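Side-chain contact in TTHB210-like domain-containing protein (Thermus thermophilus, PDB 3VG8), which is of unknown function, is controlled by the sigma-E/anti-sigma-E regulatory system and assembles into a homodecamer: residues K66-R69 with A70-I73. The protein carries 1 engineered substitution. Numbering follows the deposited sequence.
Sequences KTLR and ALGI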
loop_
_atom_site.group_PDB
_atom_site.type_symbol
_atom_site.label_atom_id
_atom_site.label_comp_id
_atom_site.label_asym_id
_atom_site.label_seq_id
_atom_site.Cartn_x
_atom_site.Cartn_y
_atom_site.Cartn_z
ATOM N N LYS F 66 26.952 -8.230 -37.705
ATOM C CA LYS F 66 27.137 -9.686 -37.762
ATOM C C LYS F 66 26.422 -10.360 -36.588
ATOM O O LYS F 66 25.560 -11.214 -36.779
ATOM C CB LYS F 66 28.640 -10.032 -37.725
ATOM C CG LYS F 66 28.977 -11.533 -37.728
ATOM C CD LYS F 66 30.501 -11.751 -37.638
ATOM C CE LYS F 66 30.875 -13.226 -37.480
ATOM N NZ LYS F 66 32.348 -13.444 -37.216
ATOM N N THR F 67 26.792 -9.962 -35.375
ATOM C CA THR F 67 26.204 -10.515 -34.160
ATOM C C THR F 67 24.680 -10.347 -34.135
ATOM O O THR F 67 23.949 -11.310 -33.933
ATOM C CB THR F 67 26.807 -9.838 -32.904
ATOM O OG1 THR F 67 28.226 -10.058 -32.876
ATOM C CG2 THR F 67 26.175 -10.404 -31.625
ATOM N N LEU F 68 24.206 -9.124 -34.340
ATOM C CA LEU F 68 22.775 -8.842 -34.332
ATOM C C LEU F 68 21.999 -9.724 -35.311
ATOM O O LEU F 68 21.044 -10.405 -34.921
ATOM C CB LEU F 68 22.535 -7.361 -34.647
ATOM C CG LEU F 68 22.994 -6.421 -33.527
ATOM C CD1 LEU F 68 22.918 -4.965 -33.968
ATOM C CD2 LEU F 68 22.127 -6.669 -32.312
ATOM N N ARG F 69 22.420 -9.719 -36.575
ATOM C CA ARG F 69 21.776 -10.514 -37.622
ATOM C C ARG F 69 21.589 -11.959 -37.196
ATOM O O ARG F 69 20.558 -12.569 -37.488
ATOM C CB ARG F 69 22.610 -10.487 -38.914
ATOM C CG ARG F 69 22.793 -9.103 -39.538
ATOM C CD ARG F 69 21.923 -8.881 -40.774
ATOM N NE ARG F 69 22.249 -7.605 -41.410
ATOM C CZ ARG F 69 21.717 -7.161 -42.548
ATOM N NH1 ARG F 69 20.816 -7.888 -43.202
ATOM N NH2 ARG F 69 22.090 -5.982 -43.035
ATOM N N ALA F 70 22.592 -12.503 -36.508
ATOM C CA ALA F 70 22.542 -13.887 -36.053
ATOM C C ALA F 70 21.459 -14.104 -35.009
ATOM O O ALA F 70 20.963 -15.219 -34.856
ATOM C CB ALA F 70 23.893 -14.314 -35.497
ATOM N N LEU F 71 21.093 -13.051 -34.288
ATOM C CA LEU F 71 20.053 -13.181 -33.277
ATOM C C LEU F 71 18.730 -13.639 -33.886
ATOM O O LEU F 71 18.485 -14.835 -34.039
ATOM C CB LEU F 71 19.836 -11.858 -32.538
ATOM C CG LEU F 71 20.933 -11.377 -31.591
ATOM C CD1 LEU F 71 20.329 -10.334 -30.642
ATOM C CD2 LEU F 71 21.497 -12.555 -30.795
ATOM N N GLY F 72 17.882 -12.681 -34.234
ATOM C CA GLY F 72 16.592 -13.011 -34.805
ATOM C C GLY F 72 15.579 -11.965 -34.393
ATOM O O GLY F 72 15.951 -10.959 -33.781
ATOM N N ILE F 73 14.308 -12.180 -34.724
ATOM C CA ILE F 73 13.286 -11.210 -34.355
ATOM C C ILE F 73 13.160 -11.210 -32.840
ATOM O O ILE F 73 13.276 -12.249 -32.181
ATOM C CB ILE F 73 11.907 -11.531 -34.981
ATOM C CG1 ILE F 73 11.216 -12.658 -34.204
ATOM C CG2 ILE F 73 12.085 -11.903 -36.448
ATOM C CD1 ILE F 73 9.770 -12.901 -34.623
#
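Leu-71 lays its side chain back over the last turn of the helix, against the backbone of Leu-68 and Thr-67. Its CB sits 3.0 Å from Leu-68 O. Its CG is anti to its own carbonyl carbon (chi1 -70°), which swings the branch back toward the turn and leaves CG 3.8 Å from Thr-67 O. The two leucine side chains meet more loosely, at their methyls: CD2 of Leu-68 lies 4.4 Å from CD1 of Leu-71. Ala-70 CB touches Thr-67 O at 3.4 Å.

Ala-70 N still makes the i to i-4 bond to Lys-66 O, at 3.2 Å and an N-H...O angle of 151°. One residue on, the stronger bond of Leu-71 N goes to Leu-68 O, three residues back, at 2.7 Å and an N-H...O angle of 138°. Thr-67 O takes two weak bonds, from the N atoms of Ala-70 and Leu-71. The one from Leu-71 is the i-4 bond, which persists beside the shorter i-3 bond. Gly-72 then leaves the helix with positive phi.

Leu-71 also faces the sheet, where it packs on Leu-42 and Val-45 of strand 42-50. Lys-66 forms a salt bridge with Asp-24 of the same chain. Arg-69 reaches a second subunit, where its NH2 forms a salt bridge with Asp-77 of that chain. The gain of i-3 bonding, with a weak i-4 bond retained, is typical of a helix C-terminus, here that of helix 65-71, packed on the antiparallel sheet beside a subunit interface.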